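Peptidoglycan-N-acetylmuramic acid deacetylase PdaA (Bacillus subtilis, PDB 1W1B) removes the acetyl group from N-acetylmuramic acid residues of peptidoglycan, a step toward the muramic delta-lactam of the spore cortex that is required for germination. Local coordinates at residues N117-H122 with Q134-S139; Q177-S182 with G210-L215. One frame throughout, in Å; residues are numbered along the deposited sequence.

Contact 1: residues N117-H122 with Q134-S139; sequences NHSFHH and QDELDS. With CD (cadmium ion), chain C; CD (cadmium ion), chain D.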
loop_
_atom_site.group_PDB
_atom_site.type_symbol
_atom_site.label_atom_id
_atom_site.label_comp_id
_atom_site.label_asym_id
_atom_site.label_seq_id
_atom_site.Cartn_x
_atom_site.Cartn_y
_atom_site.Cartn_z
ATOM N N ASN A 117 2.042 -7.775 -2.041
ATOM C CA ASN A 117 3.223 -8.407 -1.484
ATOM C C ASN A 117 4.152 -7.427 -0.768
ATOM O O ASN A 117 4.609 -6.429 -1.352
ATOM C CB ASN A 117 4.002 -9.119 -2.602
ATOM C CG ASN A 117 4.794 -10.324 -2.094
ATOM O OD1 ASN A 117 5.459 -10.263 -1.058
ATOM N ND2 ASN A 117 4.721 -11.422 -2.829
ATOM N N HIS A 118 4.440 -7.717 0.498
ATOM C CA HIS A 118 5.346 -6.876 1.273
ATOM C C HIS A 118 6.570 -7.714 1.689
ATOM O O HIS A 118 7.308 -7.332 2.603
ATOM C CB HIS A 118 4.616 -6.310 2.507
ATOM C CG HIS A 118 5.216 -5.045 3.042
ATOM N ND1 HIS A 118 5.914 -4.158 2.250
ATOM C CD2 HIS A 118 5.176 -4.493 4.281
ATOM C CE1 HIS A 118 6.278 -3.114 2.976
ATOM N NE2 HIS A 118 5.843 -3.295 4.211
ATOM N N SER A 119 6.765 -8.839 0.984
ATOM C CA SER A 119 7.867 -9.807 1.190
ATOM C C SER A 119 7.695 -10.671 2.436
ATOM O O SER A 119 7.072 -10.263 3.416
ATOM C CB SER A 119 9.237 -9.121 1.261
ATOM O OG SER A 119 9.450 -8.593 2.552
ATOM N N PHE A 120 8.276 -11.863 2.402
ATOM C CA PHE A 120 8.129 -12.789 3.514
ATOM C C PHE A 120 8.748 -12.343 4.829
ATOM O O PHE A 120 8.060 -12.307 5.856
ATOM C CB PHE A 120 8.665 -14.183 3.145
ATOM C CG PHE A 120 8.135 -15.270 4.037
ATOM C CD1 PHE A 120 8.784 -15.601 5.221
ATOM C CD2 PHE A 120 6.911 -15.881 3.751
ATOM C CE1 PHE A 120 8.219 -16.516 6.116
ATOM C CE2 PHE A 120 6.335 -16.798 4.637
ATOM C CZ PHE A 120 6.987 -17.113 5.823
ATOM N N HIS A 121 10.034 -12.002 4.803
ATOM C CA HIS A 121 10.718 -11.591 6.023
ATOM C C HIS A 121 10.880 -10.092 6.164
ATOM O O HIS A 121 11.507 -9.638 7.112
ATOM C CB HIS A 121 12.104 -12.245 6.134
ATOM C CG HIS A 121 12.074 -13.740 6.164
ATOM N ND1 HIS A 121 12.304 -14.511 5.044
ATOM C CD2 HIS A 121 11.840 -14.607 7.177
ATOM C CE1 HIS A 121 12.215 -15.789 5.368
ATOM N NE2 HIS A 121 11.934 -15.872 6.656
ATOM N N HIS A 122 10.323 -9.323 5.232
ATOM C CA HIS A 122 10.419 -7.867 5.289
ATOM C C HIS A 122 11.890 -7.414 5.370
ATOM O O HIS A 122 12.254 -6.567 6.192
ATOM C CB HIS A 122 9.629 -7.344 6.499
ATOM C CG HIS A 122 9.290 -5.883 6.427
ATOM N ND1 HIS A 122 10.019 -4.910 7.077
ATOM C CD2 HIS A 122 8.276 -5.234 5.805
ATOM C CE1 HIS A 122 9.469 -3.728 6.862
ATOM N NE2 HIS A 122 8.409 -3.896 6.093
ATOM N N GLN A 134 13.314 -13.650 -5.250
ATOM C CA GLN A 134 12.258 -14.505 -5.783
ATOM C C GLN A 134 11.572 -15.309 -4.680
ATOM O O GLN A 134 10.339 -15.428 -4.658
ATOM C CB GLN A 134 12.831 -15.481 -6.831
ATOM C CG GLN A 134 11.805 -16.508 -7.357
ATOM C CD GLN A 134 12.401 -17.509 -8.350
ATOM O OE1 GLN A 134 13.392 -18.187 -8.055
ATOM N NE2 GLN A 134 11.791 -17.608 -9.530
ATOM N N ASP A 135 12.370 -15.872 -3.772
ATOM C CA ASP A 135 11.801 -16.672 -2.705
ATOM C C ASP A 135 11.083 -15.794 -1.689
ATOM O O ASP A 135 10.040 -16.172 -1.162
ATOM C CB ASP A 135 12.875 -17.512 -2.018
ATOM C CG ASP A 135 12.277 -18.522 -1.056
ATOM O OD1 ASP A 135 11.369 -19.264 -1.473
ATOM O OD2 ASP A 135 12.699 -18.584 0.110
ATOM N N GLU A 136 11.642 -14.619 -1.422
ATOM C CA GLU A 136 11.020 -13.688 -0.495
ATOM C C GLU A 136 9.597 -13.324 -0.949
ATOM O O GLU A 136 8.693 -13.212 -0.126
ATOM C CB GLU A 136 11.857 -12.405 -0.376
ATOM C CG GLU A 136 12.972 -12.477 0.662
ATOM C CD GLU A 136 12.444 -12.774 2.054
ATOM O OE1 GLU A 136 11.401 -12.203 2.432
ATOM O OE2 GLU A 136 13.074 -13.571 2.777
ATOM N N LEU A 137 9.401 -13.148 -2.255
ATOM C CA LEU A 137 8.089 -12.776 -2.772
ATOM C C LEU A 137 7.170 -13.970 -3.019
ATOM O O LEU A 137 5.999 -13.939 -2.645
ATOM C CB LEU A 137 8.243 -11.961 -4.062
ATOM C CG LEU A 137 9.210 -10.765 -3.990
ATOM C CD1 LEU A 137 9.105 -9.938 -5.272
ATOM C CD2 LEU A 137 8.888 -9.897 -2.788
ATOM N N ASP A 138 7.686 -15.025 -3.638
ATOM C CA ASP A 138 6.843 -16.186 -3.921
ATOM C C ASP A 138 6.260 -16.832 -2.669
ATOM O O ASP A 138 5.086 -17.219 -2.664
ATOM C CB ASP A 138 7.606 -17.265 -4.727
ATOM C CG ASP A 138 6.757 -18.539 -4.955
ATOM O OD1 ASP A 138 7.033 -19.579 -4.310
ATOM O OD2 ASP A 138 5.796 -18.500 -5.768
ATOM N N SER A 139 7.074 -16.944 -1.615
ATOM C CA SER A 139 6.629 -17.581 -0.384
ATOM C C SER A 139 5.416 -16.893 0.246
ATOM O O SER A 139 4.614 -17.543 0.924
ATOM C CB SER A 139 7.797 -17.707 0.614
ATOM O OG SER A 139 8.487 -16.479 0.776
HETATM CD CD CD C . 6.665 -2.235 6.250
HETATM CD CD CD D . 11.663 -18.198 7.733
HETATM O O HOH W 1 5.241 0.107 6.276
HETATM O O HOH W 2 7.896 -0.697 4.902
HETATM O O HOH W 3 5.052 -3.387 7.640
HETATM O O HOH W 4 9.477 -19.746 7.767
#
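Glu136 and His121 join helix 130-148 to the metal-binding loop of the NodB homology domain, the His-x-x-x-His segment in which His118 and His122 each bind cadmium through NE2 at 2.4 Å. The carboxylate grips two nitrogens of His121, the backbone N and the ring ND1: OE1 accepts from His121 N at 2.7 Å, nearly straight at 176°, and OE2 accepts from His121 ND1 at 2.6 Å. Both oxygens use syn lone pairs, and OE2 lies close to the imidazole plane although the carboxylate itself is turned 53° from it. The bend of Glu136 at chi2 (-59°) brings the acid back to the loop.

Two helix carbonyls take further bonds from the loop. Asn117 ND2 donates to Leu137 O at 2.8 Å, with the acceptor in the amide plane, while its OD1 takes Ser119 N in an Asx turn; Phe120 N donates to Glu136 O at 2.9 Å. Were Asn117 an alanine, Leu137 O would probably lose this donor and Ser119 N its turn acceptor, freeing the residues after His118 to shift.

Packing adds Phe120, whose CB lies 3.3 Å from Ser139 OG; Val140 of the same helix also touches this side chain. With ND1 engaged by Glu136, His121 turns its opposite nitrogen, NE2, to a second cadmium ion at 2.6 Å.

Contact 2: residues Q177-S182 with G210-L215; sequences QTVFWS and GAIYLL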
loop_
_atom_site.group_PDB
_atom_site.type_symbol
_atom_site.label_atom_id
_atom_site.label_comp_id
_atom_site.label_asym_id
_atom_site.label_seq_id
_atom_site.Cartn_x
_atom_site.Cartn_y
_atom_site.Cartn_z
ATOM N N GLN A 177 4.479 -5.418 -10.083
ATOM C CA GLN A 177 4.200 -4.014 -10.302
ATOM C C GLN A 177 4.544 -3.404 -8.946
ATOM O O GLN A 177 3.925 -3.759 -7.939
ATOM C CB GLN A 177 2.706 -3.827 -10.602
ATOM C CG GLN A 177 2.294 -2.395 -10.811
ATOM C CD GLN A 177 3.037 -1.745 -11.961
ATOM O OE1 GLN A 177 2.827 -2.080 -13.129
ATOM N NE2 GLN A 177 3.923 -0.807 -11.632
ATOM N N THR A 178 5.537 -2.519 -8.898
ATOM C CA THR A 178 5.907 -1.921 -7.630
ATOM C C THR A 178 5.032 -0.710 -7.338
ATOM O O THR A 178 4.945 0.238 -8.136
ATOM C CB THR A 178 7.403 -1.533 -7.598
ATOM O OG1 THR A 178 8.196 -2.727 -7.646
ATOM C CG2 THR A 178 7.735 -0.751 -6.314
ATOM N N VAL A 179 4.382 -0.750 -6.182
ATOM C CA VAL A 179 3.492 0.327 -5.802
ATOM C C VAL A 179 4.045 1.128 -4.635
ATOM O O VAL A 179 4.271 0.583 -3.561
ATOM C CB VAL A 179 2.093 -0.231 -5.391
ATOM C CG1 VAL A 179 1.091 0.910 -5.203
ATOM C CG2 VAL A 179 1.602 -1.232 -6.438
ATOM N N PHE A 180 4.280 2.419 -4.860
ATOM C CA PHE A 180 4.726 3.302 -3.790
ATOM C C PHE A 180 3.459 4.015 -3.299
ATOM O O PHE A 180 2.369 3.440 -3.370
ATOM C CB PHE A 180 5.791 4.293 -4.289
ATOM C CG PHE A 180 7.111 3.635 -4.637
ATOM C CD1 PHE A 180 7.884 3.029 -3.650
ATOM C CD2 PHE A 180 7.547 3.571 -5.952
ATOM C CE1 PHE A 180 9.072 2.358 -3.961
ATOM C CE2 PHE A 180 8.746 2.897 -6.281
ATOM C CZ PHE A 180 9.503 2.291 -5.283
ATOM N N TRP A 181 3.591 5.252 -2.825
ATOM C CA TRP A 181 2.451 6.006 -2.297
ATOM C C TRP A 181 2.700 7.510 -2.375
ATOM O O TRP A 181 3.821 7.944 -2.656
ATOM C CB TRP A 181 2.203 5.601 -0.833
ATOM C CG TRP A 181 3.374 5.891 0.055
ATOM C CD1 TRP A 181 3.570 7.011 0.804
ATOM C CD2 TRP A 181 4.538 5.062 0.254
ATOM N NE1 TRP A 181 4.779 6.938 1.458
ATOM C CE2 TRP A 181 5.397 5.757 1.139
ATOM C CE3 TRP A 181 4.937 3.804 -0.231
ATOM C CZ2 TRP A 181 6.645 5.239 1.556
ATOM C CZ3 TRP A 181 6.182 3.282 0.182
ATOM C CH2 TRP A 181 7.020 4.005 1.069
ATOM N N SER A 182 1.658 8.300 -2.113
ATOM C CA SER A 182 1.764 9.766 -2.173
ATOM C C SER A 182 1.176 10.409 -0.918
ATOM O O SER A 182 1.186 11.635 -0.769
ATOM C CB SER A 182 1.051 10.314 -3.427
ATOM O OG SER A 182 -0.352 10.109 -3.363
ATOM N N GLY A 210 -5.851 11.585 -7.488
ATOM C CA GLY A 210 -4.903 10.530 -7.798
ATOM C C GLY A 210 -4.066 10.000 -6.635
ATOM O O GLY A 210 -3.158 9.180 -6.848
ATOM N N ALA A 211 -4.382 10.428 -5.411
ATOM C CA ALA A 211 -3.621 10.017 -4.244
ATOM C C ALA A 211 -3.651 8.523 -3.923
ATOM O O ALA A 211 -4.693 7.850 -4.005
ATOM C CB ALA A 211 -4.076 10.790 -3.039
ATOM N N ILE A 212 -2.478 8.012 -3.566
ATOM C CA ILE A 212 -2.360 6.631 -3.166
ATOM C C ILE A 212 -1.982 6.689 -1.695
ATOM O O ILE A 212 -0.842 7.022 -1.329
ATOM C CB ILE A 212 -1.287 5.858 -3.983
ATOM C CG1 ILE A 212 -1.795 5.616 -5.418
ATOM C CG2 ILE A 212 -0.979 4.522 -3.309
ATOM C CD1 ILE A 212 -0.845 4.795 -6.293
ATOM N N TYR A 213 -2.967 6.398 -0.855
ATOM C CA TYR A 213 -2.777 6.390 0.585
ATOM C C TYR A 213 -2.080 5.125 1.058
ATOM O O TYR A 213 -2.326 4.040 0.514
ATOM C CB TYR A 213 -4.126 6.475 1.283
ATOM C CG TYR A 213 -4.715 7.858 1.300
ATOM C CD1 TYR A 213 -4.678 8.675 0.161
ATOM C CD2 TYR A 213 -5.309 8.362 2.461
ATOM C CE1 TYR A 213 -5.213 9.961 0.179
ATOM C CE2 TYR A 213 -5.852 9.647 2.490
ATOM C CZ TYR A 213 -5.798 10.440 1.347
ATOM O OH TYR A 213 -6.324 11.701 1.386
ATOM N N LEU A 214 -1.191 5.284 2.046
ATOM C CA LEU A 214 -0.489 4.159 2.683
ATOM C C LEU A 214 -0.871 4.251 4.152
ATOM O O LEU A 214 -0.432 5.153 4.862
ATOM C CB LEU A 214 1.042 4.260 2.562
ATOM C CG LEU A 214 1.847 3.094 3.185
ATOM C CD1 LEU A 214 3.313 3.265 2.817
ATOM C CD2 LEU A 214 1.711 3.034 4.698
ATOM N N LEU A 215 -1.683 3.317 4.615
ATOM C CA LEU A 215 -2.106 3.330 6.003
ATOM C C LEU A 215 -1.705 2.038 6.703
ATOM O O LEU A 215 -1.479 1.002 6.060
ATOM C CB LEU A 215 -3.628 3.477 6.087
ATOM C CG LEU A 215 -4.272 4.648 5.345
ATOM C CD1 LEU A 215 -5.798 4.474 5.340
ATOM C CD2 LEU A 215 -3.867 5.957 6.023
#
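Leu214 CD1 sits over one face of the Trp181 indole, 3.5 Å from the centroid of the six-membered ring and 18° off its normal, a CH-pi contact near the C-terminal end of strand 211-215 in the CE4 deacetylase barrel. Trp181 CG stands between the backbone N and the carbonyl carbon (chi1 61°), which lays the ring across the leucine methyl.

Equally close is a polar pair. Ser182 N donates to Ile212 O at 2.9 Å, almost linear and in the carbonyl plane, and Ile212 N returns a bond to Ser182 OG at 3.0 Å. Ser182 thus engages both backbone polar groups of Ile212, and OG is also bonded to His208. This is not regular strand pairing: the touching parts run 111° apart, and a hydroxyl takes the place of one backbone acceptor.

Packing is looser toward Val179, whose CG1 reaches Ile212 CD1 only at 4.5 Å; on that buried side Val179 and Ile212 both touch Phe52, with Ile243 and Leu246 packed beside them. The solvent side is at Trp181, which is partly exposed and meets Trp25 edge-to-face.

Leu214 also touches Asp67, probably the proton acceptor, on strand 61-68. Strand 211-215 pairs in parallel with 61-68, whereas strand 177-179 lies between 51-52 and 155-156 in a separate three-stranded sheet; helix 243-251 touches both strands.

Overall arrangement
Contact 1 closes before contact 2 opens along the chain, and all four segments lie within the NodB homology range. Their centres are 19 Å apart and their nearest atoms about 7 Å, without touching. Strand 114-117, which leads into contact 1, and strand 211-215 of contact 2 belong to the same parallel sheet, connected through 90-93 and 61-68. Arg157 links the two more directly: its backbone O bonds to His118, and its guanidinium to the carbonyls of Val179 and Phe180. The two contacts thus approach the metal site from different parts of the fold, 117-122 supplying histidine ligands and 210-215 leading into His216, the probable proton donor.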